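Side-chain contacts in transcriptional regulator, LYSR family (PDB 4AB5), which probably activates or represses methionine-biosynthesis genes as a MetR-like LysR-family transcription regulator, represented here by its regulatory domain: residues Y111-P114 / D115-D119; K123-P127 / K128-P132; A154-Y158 / W159-P163. One frame throughout, in Å; residues are numbered along the deposited sequence.

Contact 1 of 3, residues Y111-P114 / D115-D119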
loop_
_atom_site.group_PDB
_atom_site.type_symbol
_atom_site.label_atom_id
_atom_site.label_comp_id
_atom_site.label_asym_id
_atom_site.label_seq_id
_atom_site.Cartn_x
_atom_site.Cartn_y
_atom_site.Cartn_z
ATOM N N TYR B 111 -0.778 -6.522 9.150
ATOM C CA TYR B 111 -1.652 -5.494 8.587
ATOM C C TYR B 111 -2.636 -5.082 9.698
ATOM O O TYR B 111 -2.878 -5.893 10.601
ATOM C CB TYR B 111 -2.376 -5.997 7.329
ATOM C CG TYR B 111 -1.412 -6.369 6.228
ATOM C CD1 TYR B 111 -0.696 -5.391 5.540
ATOM C CD2 TYR B 111 -1.163 -7.701 5.912
ATOM C CE1 TYR B 111 0.216 -5.730 4.539
ATOM C CE2 TYR B 111 -0.247 -8.053 4.915
ATOM C CZ TYR B 111 0.440 -7.062 4.232
ATOM O OH TYR B 111 1.342 -7.397 3.252
ATOM N N PRO B 112 -3.152 -3.822 9.721
ATOM C CA PRO B 112 -4.022 -3.396 10.838
ATOM C C PRO B 112 -5.434 -3.932 10.664
ATOM O O PRO B 112 -6.363 -3.227 10.244
ATOM C CB PRO B 112 -3.942 -1.857 10.790
ATOM C CG PRO B 112 -2.922 -1.540 9.722
ATOM C CD PRO B 112 -2.943 -2.703 8.789
ATOM N N VAL B 113 -5.579 -5.209 10.993
ATOM C CA VAL B 113 -6.794 -5.973 10.788
ATOM C C VAL B 113 -6.983 -6.984 11.955
ATOM O O VAL B 113 -5.994 -7.291 12.633
ATOM C CB VAL B 113 -6.648 -6.608 9.371
ATOM C CG1 VAL B 113 -6.282 -8.085 9.404
ATOM C CG2 VAL B 113 -7.860 -6.334 8.500
ATOM N N PRO B 114 -8.213 -7.470 12.270
ATOM C CA PRO B 114 -8.337 -8.439 13.374
ATOM C C PRO B 114 -7.715 -9.789 13.021
ATOM O O PRO B 114 -7.595 -10.130 11.844
ATOM C CB PRO B 114 -9.852 -8.544 13.617
ATOM C CG PRO B 114 -10.499 -7.594 12.685
ATOM C CD PRO B 114 -9.519 -7.241 11.619
ATOM N N ASP B 115 -7.304 -10.540 14.053
ATOM C CA ASP B 115 -6.661 -11.854 13.977
ATOM C C ASP B 115 -7.361 -12.897 13.111
ATOM O O ASP B 115 -6.687 -13.771 12.565
ATOM C CB ASP B 115 -6.389 -12.389 15.385
ATOM C CG ASP B 115 -5.081 -11.916 15.992
ATOM O OD1 ASP B 115 -4.398 -11.069 15.364
ATOM O OD2 ASP B 115 -4.720 -12.416 17.068
ATOM N N GLU B 116 -8.692 -12.766 12.932
ATOM C CA GLU B 116 -9.553 -13.638 12.108
ATOM C C GLU B 116 -9.121 -13.602 10.651
ATOM O O GLU B 116 -9.158 -14.627 9.981
ATOM C CB GLU B 116 -11.035 -13.219 12.213
ATOM C CG GLU B 116 -11.656 -13.409 13.582
ATOM C CD GLU B 116 -11.042 -12.580 14.691
ATOM O OE1 GLU B 116 -11.252 -11.347 14.693
ATOM O OE2 GLU B 116 -10.302 -13.154 15.523
HETATM N N MSE B 117 -8.702 -12.428 10.166
HETATM C CA MSE B 117 -8.236 -12.260 8.794
HETATM C C MSE B 117 -6.772 -12.644 8.615
HETATM O O MSE B 117 -6.291 -12.653 7.484
HETATM C CB MSE B 117 -8.458 -10.826 8.325
HETATM C CG MSE B 117 -9.768 -10.630 7.614
HETATM SE SE MSE B 117 -10.710 -9.135 8.390
HETATM C CE MSE B 117 -12.179 -10.139 9.290
ATOM N N LEU B 118 -6.059 -12.954 9.705
ATOM C CA LEU B 118 -4.652 -13.328 9.591
ATOM C C LEU B 118 -4.444 -14.827 9.799
ATOM O O LEU B 118 -4.761 -15.340 10.864
ATOM C CB LEU B 118 -3.761 -12.490 10.535
ATOM C CG LEU B 118 -3.883 -10.970 10.459
ATOM C CD1 LEU B 118 -3.328 -10.325 11.703
ATOM C CD2 LEU B 118 -3.218 -10.423 9.217
ATOM N N ASP B 119 -3.905 -15.519 8.773
ATOM C CA ASP B 119 -3.646 -16.961 8.749
ATOM C C ASP B 119 -2.770 -17.475 9.874
ATOM O O ASP B 119 -3.154 -18.449 10.520
ATOM C CB ASP B 119 -3.128 -17.414 7.382
ATOM C CG ASP B 119 -4.210 -17.851 6.400
ATOM O OD1 ASP B 119 -5.341 -17.336 6.484
ATOM O OD2 ASP B 119 -3.914 -18.684 5.534
HETATM O O HOH W 1 -4.752 -8.143 15.085
#
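Past Pro114 the chain winds into a short 3-10 segment, 115-117. Met117 N donates to Pro114 O at 3.1 Å, and Leu118 N makes the next turn by bonding to Asp115 O. Val113 lies in extended backbone just before this, and its CG1 touches two side chains of the turn, 3.7 Å from Met117 CB and 3.9 Å from Leu118 CD2. With CG set beside its own backbone N (chi1 -53°), Leu118 brings its branch point and CD2 up to that methyl. Met117, built as selenomethionine, crosses Val113 at about a right angle but runs alongside the Pro114 ring, its SE 3.9 Å from Pro114 CD. Glu116 doubles back at chi2 (63°), which carries OE1 to Pro114 CB. A water donates to both Val113 O (2.9 Å) and Asp115 OD1 (3.0 Å), while Asp115 OD2 forms a salt bridge with Arg134. Leu118 takes the N-cap position, so the turn leads directly into helix 119-125: this is the strand-to-helix connection of a beta-alpha-beta crossover from strand 108-110 to its parallel neighbour 134-136.

Contact 2 of 3, residues K123-P127 / K128-P132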
loop_
_atom_site.group_PDB
_atom_site.type_symbol
_atom_site.label_atom_id
_atom_site.label_comp_id
_atom_site.label_asym_id
_atom_site.label_seq_id
_atom_site.Cartn_x
_atom_site.Cartn_y
_atom_site.Cartn_z
ATOM N N LYS B 123 -4.703 -19.838 12.502
ATOM C CA LYS B 123 -4.382 -21.256 12.322
ATOM C C LYS B 123 -3.313 -21.823 13.245
ATOM O O LYS B 123 -3.184 -23.046 13.316
ATOM C CB LYS B 123 -3.962 -21.526 10.861
ATOM C CG LYS B 123 -5.059 -21.311 9.822
ATOM C CD LYS B 123 -4.465 -21.140 8.438
ATOM C CE LYS B 123 -5.371 -21.711 7.376
ATOM N NZ LYS B 123 -4.944 -21.310 6.012
ATOM N N ILE B 124 -2.499 -20.968 13.891
ATOM C CA ILE B 124 -1.351 -21.437 14.679
ATOM C C ILE B 124 -1.258 -20.906 16.117
ATOM O O ILE B 124 -1.098 -21.693 17.049
ATOM C CB ILE B 124 -0.028 -21.186 13.865
ATOM C CG1 ILE B 124 -0.146 -21.657 12.369
ATOM C CG2 ILE B 124 1.244 -21.689 14.586
ATOM C CD1 ILE B 124 0.938 -22.602 11.766
ATOM N N LEU B 125 -1.299 -19.581 16.276
ATOM C CA LEU B 125 -1.110 -18.854 17.531
ATOM C C LEU B 125 -2.321 -18.917 18.470
ATOM O O LEU B 125 -2.183 -19.437 19.578
ATOM C CB LEU B 125 -0.718 -17.391 17.211
ATOM C CG LEU B 125 0.763 -17.010 16.978
ATOM C CD1 LEU B 125 1.571 -18.099 16.288
ATOM C CD2 LEU B 125 0.864 -15.733 16.200
ATOM N N ILE B 126 -3.496 -18.384 18.036
ATOM C CA ILE B 126 -4.746 -18.371 18.815
ATOM C C ILE B 126 -5.061 -19.772 19.390
ATOM O O ILE B 126 -5.216 -19.846 20.615
ATOM C CB ILE B 126 -5.951 -17.723 18.060
ATOM C CG1 ILE B 126 -5.704 -16.234 17.727
ATOM C CG2 ILE B 126 -7.298 -17.938 18.787
ATOM C CD1 ILE B 126 -6.511 -15.807 16.626
ATOM N N PRO B 127 -5.055 -20.890 18.592
ATOM C CA PRO B 127 -5.341 -22.214 19.182
ATOM C C PRO B 127 -4.358 -22.693 20.238
ATOM O O PRO B 127 -4.723 -23.535 21.058
ATOM C CB PRO B 127 -5.373 -23.157 17.973
ATOM C CG PRO B 127 -4.686 -22.459 16.898
ATOM C CD PRO B 127 -4.901 -21.001 17.123
ATOM N N LYS B 128 -3.123 -22.166 20.226
ATOM C CA LYS B 128 -2.113 -22.538 21.209
ATOM C C LYS B 128 -2.087 -21.542 22.367
ATOM O O LYS B 128 -1.326 -21.735 23.318
ATOM C CB LYS B 128 -0.733 -22.680 20.549
ATOM C CG LYS B 128 -0.538 -24.010 19.846
ATOM C CD LYS B 128 0.875 -24.515 20.001
ATOM C CE LYS B 128 0.973 -25.973 19.638
ATOM N NZ LYS B 128 2.302 -26.535 19.986
ATOM N N ASN B 129 -2.956 -20.507 22.308
ATOM C CA ASN B 129 -3.079 -19.429 23.299
ATOM C C ASN B 129 -1.829 -18.512 23.321
ATOM O O ASN B 129 -1.390 -18.037 24.383
ATOM C CB ASN B 129 -3.471 -19.974 24.691
ATOM C CG ASN B 129 -3.993 -18.945 25.660
ATOM O OD1 ASN B 129 -4.885 -18.142 25.355
ATOM N ND2 ASN B 129 -3.455 -18.972 26.871
ATOM N N ILE B 130 -1.270 -18.256 22.119
ATOM C CA ILE B 130 -0.122 -17.378 21.932
ATOM C C ILE B 130 -0.610 -16.070 21.289
ATOM O O ILE B 130 -1.171 -16.086 20.200
ATOM C CB ILE B 130 1.016 -18.080 21.130
ATOM C CG1 ILE B 130 1.625 -19.248 21.949
ATOM C CG2 ILE B 130 2.098 -17.074 20.686
ATOM C CD1 ILE B 130 2.197 -20.398 21.156
ATOM N N ASN B 131 -0.430 -14.952 21.993
ATOM C CA ASN B 131 -0.796 -13.613 21.537
ATOM C C ASN B 131 0.448 -12.709 21.731
ATOM O O ASN B 131 0.579 -12.034 22.763
ATOM C CB ASN B 131 -2.028 -13.096 22.304
ATOM C CG ASN B 131 -2.543 -11.723 21.912
ATOM O OD1 ASN B 131 -2.160 -11.131 20.901
ATOM N ND2 ASN B 131 -3.472 -11.199 22.700
ATOM N N PRO B 132 1.399 -12.734 20.771
ATOM C CA PRO B 132 2.616 -11.917 20.919
ATOM C C PRO B 132 2.381 -10.401 20.806
ATOM O O PRO B 132 1.332 -10.011 20.284
ATOM C CB PRO B 132 3.509 -12.421 19.775
ATOM C CG PRO B 132 2.572 -12.912 18.756
ATOM C CD PRO B 132 1.425 -13.507 19.511
#
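Leu125 O, near the end of helix 119-125, accepts from both Ile130 N and Lys128 N, and Ile126 O takes Asn129 N, as the backbone turns out of the helix. This is a Schellman motif. Its 6→1 bond, Ile130 N to Leu125 O, is 2.9 Å and nearly straight (171° at the hydrogen), while its 5→2 bond, Asn129 N to Ile126 O, is also 2.9 Å. Asn129 is the C-prime residue, and its positive phi of 68° reverses the chain so that Ile130 comes back over the last turn. Lys128 N reaches Leu125 O at 3.0 Å from the opposite face of the carbonyl plane to Ile130 N, so the oxygen is gripped from above and below. Leu125 and Ile130 then make the apolar contact expected across such a motif: they cross at about a right angle, Leu125 CG lying 3.9 Å from Ile130 CG2. With Ile130 CG1 beside the backbone N (chi1 -67°), the CG2 methyl lies anti to it and faces Leu125. Both residues are buried, with Leu125 also resting on Leu108 of strand 108-110 and Ile130 on Ile104. Lys128 bends away at chi2 to pair its NZ with Glu101, its CB and CG passing Ile124 O on the way. Further along, the chain brings the Pro132 ring across the tip of Leu125, with Pro132 CD 4.0 Å from Leu125 CD2.

Contact 3 of 3, residues A154-Y158 / W159-P163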
loop_
_atom_site.group_PDB
_atom_site.type_symbol
_atom_site.label_atom_id
_atom_site.label_comp_id
_atom_site.label_asym_id
_atom_site.label_seq_id
_atom_site.Cartn_x
_atom_site.Cartn_y
_atom_site.Cartn_z
ATOM N N ALA B 154 7.548 -11.153 10.943
ATOM C CA ALA B 154 6.277 -11.165 10.210
ATOM C C ALA B 154 6.064 -12.467 9.467
ATOM O O ALA B 154 7.001 -13.244 9.311
ATOM C CB ALA B 154 6.224 -10.003 9.224
ATOM N N ALA B 155 4.819 -12.703 9.016
ATOM C CA ALA B 155 4.416 -13.841 8.193
ATOM C C ALA B 155 3.830 -13.260 6.911
ATOM O O ALA B 155 2.867 -12.486 6.958
ATOM C CB ALA B 155 3.379 -14.694 8.907
ATOM N N LEU B 156 4.451 -13.575 5.777
ATOM C CA LEU B 156 4.007 -13.060 4.485
ATOM C C LEU B 156 4.058 -14.137 3.408
ATOM O O LEU B 156 4.830 -15.083 3.566
ATOM C CB LEU B 156 4.864 -11.843 4.064
ATOM C CG LEU B 156 4.637 -10.524 4.808
ATOM C CD1 LEU B 156 5.738 -9.540 4.484
ATOM C CD2 LEU B 156 3.271 -9.924 4.487
ATOM N N PRO B 157 3.263 -14.031 2.310
ATOM C CA PRO B 157 3.355 -15.045 1.244
ATOM C C PRO B 157 4.779 -15.089 0.688
ATOM O O PRO B 157 5.440 -14.052 0.631
ATOM C CB PRO B 157 2.387 -14.525 0.171
ATOM C CG PRO B 157 1.466 -13.604 0.882
ATOM C CD PRO B 157 2.276 -12.981 1.966
ATOM N N TYR B 158 5.255 -16.280 0.304
ATOM C CA TYR B 158 6.591 -16.437 -0.259
ATOM C C TYR B 158 6.793 -15.522 -1.486
ATOM O O TYR B 158 7.841 -14.882 -1.598
ATOM C CB TYR B 158 6.885 -17.920 -0.591
ATOM C CG TYR B 158 8.205 -18.123 -1.303
ATOM C CD1 TYR B 158 9.414 -18.052 -0.610
ATOM C CD2 TYR B 158 8.253 -18.315 -2.681
ATOM C CE1 TYR B 158 10.635 -18.181 -1.269
ATOM C CE2 TYR B 158 9.468 -18.446 -3.349
ATOM C CZ TYR B 158 10.658 -18.391 -2.636
ATOM O OH TYR B 158 11.866 -18.510 -3.279
ATOM N N TRP B 159 5.791 -15.455 -2.393
ATOM C CA TRP B 159 5.877 -14.618 -3.590
ATOM C C TRP B 159 6.109 -13.116 -3.303
ATOM O O TRP B 159 6.838 -12.471 -4.056
ATOM C CB TRP B 159 4.700 -14.860 -4.559
ATOM C CG TRP B 159 3.349 -14.589 -3.976
ATOM C CD1 TRP B 159 2.496 -15.502 -3.435
ATOM C CD2 TRP B 159 2.685 -13.318 -3.896
ATOM N NE1 TRP B 159 1.342 -14.882 -3.017
ATOM C CE2 TRP B 159 1.441 -13.537 -3.266
ATOM C CE3 TRP B 159 3.026 -12.007 -4.284
ATOM C CZ2 TRP B 159 0.531 -12.500 -3.027
ATOM C CZ3 TRP B 159 2.130 -10.981 -4.035
ATOM C CH2 TRP B 159 0.898 -11.232 -3.417
ATOM N N THR B 160 5.510 -12.581 -2.215
ATOM C CA THR B 160 5.650 -11.177 -1.785
ATOM C C THR B 160 7.077 -10.915 -1.253
ATOM O O THR B 160 7.660 -9.865 -1.531
ATOM C CB THR B 160 4.648 -10.854 -0.643
ATOM O OG1 THR B 160 3.405 -11.516 -0.852
ATOM C CG2 THR B 160 4.415 -9.364 -0.474
ATOM N N VAL B 161 7.585 -11.859 -0.441
ATOM C CA VAL B 161 8.874 -11.845 0.240
ATOM C C VAL B 161 10.063 -11.927 -0.732
ATOM O O VAL B 161 11.076 -11.255 -0.507
ATOM C CB VAL B 161 8.874 -12.965 1.327
ATOM C CG1 VAL B 161 10.275 -13.311 1.825
ATOM C CG2 VAL B 161 7.974 -12.584 2.492
HETATM N N MSE B 162 9.945 -12.761 -1.786
HETATM C CA MSE B 162 10.980 -13.018 -2.794
HETATM C C MSE B 162 11.819 -11.813 -3.312
HETATM O O MSE B 162 13.040 -11.923 -3.209
HETATM C CB MSE B 162 10.483 -13.954 -3.904
HETATM C CG MSE B 162 11.577 -14.819 -4.510
HETATM SE SE MSE B 162 11.460 -14.870 -6.475
HETATM C CE MSE B 162 11.596 -12.898 -6.896
ATOM N N PRO B 163 11.262 -10.654 -3.787
ATOM C CA PRO B 163 12.151 -9.540 -4.209
ATOM C C PRO B 163 13.047 -8.961 -3.106
ATOM O O PRO B 163 14.130 -8.460 -3.397
ATOM C CB PRO B 163 11.175 -8.464 -4.706
ATOM C CG PRO B 163 9.912 -9.173 -4.980
ATOM C CD PRO B 163 9.841 -10.312 -4.017
#
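Pro157 CB sits over one face of the Trp159 indole, 3.7 Å from the centroid of the five-membered ring and 25° off its normal, a CH-pi contact. The proline ring and the indole run side by side, pointing the same way. Trp159 can fold back like this because its CG stands between the backbone N and the carbonyl carbon (chi1 60°), the crowded position. Thr160 OG1 lies over the same indole face toward the rim, and the threonine side chain crosses the proline ring at a slant, OG1 3.3 Å from Pro157 CG. One residue earlier, Leu156 CB packs against Val161 CG2 at 3.6 Å. On the far flank of the turn the Tyr158 ring lies obliquely across the Met162 chain, a selenomethionine, with Tyr158 CZ 4.1 Å from Met162 CG.

Behind these side chains is a strand running straight into a helix, part of the alpha/beta fold that LysR regulatory domains share with periplasmic binding proteins. Strand 154-157 and the helical segment 159-163 stand almost perpendicular, at 103°, their axes passing 6.4 Å apart. Pro157, at the N-cap position, opens the helix: its O takes Val161 N at 3.2 Å, and Thr160 N more weakly. Met162 N follows with a 3.0 Å bond to Tyr158 O.

Farther out, Tyr80 meets the Trp159 indole edge-to-face and the Trp22 ring meets it with the planes steeply inclined, while His172 adjoins the Tyr158 ring. Backbone bonds from Ala154 to Ile85 and from Leu156 to Val83 tie the strand to strand 72-86.

Contacts 1 and 2 sit at the two ends of helix 119-125, the first leading into it through a 3-10 turn and the second leaving it through a Schellman motif. They touch where Asp115 CB meets Ile126 CD1 at 3.6 Å. Contact 1 is a surface turn with a bridging water and mixed polar and apolar packing; contact 2 is partly buried, with Leu125 and Ile130 buried and Lys128 exposed. Contact 3, at the start of helix 158-166, is buried and combines proline-on-indole packing with aliphatic contacts. Tyr111 OH touches Leu156 CD2 (3.4 Å), joining it to contact 1, whereas contact 2 stays about 8 Å from it at the nearest atoms.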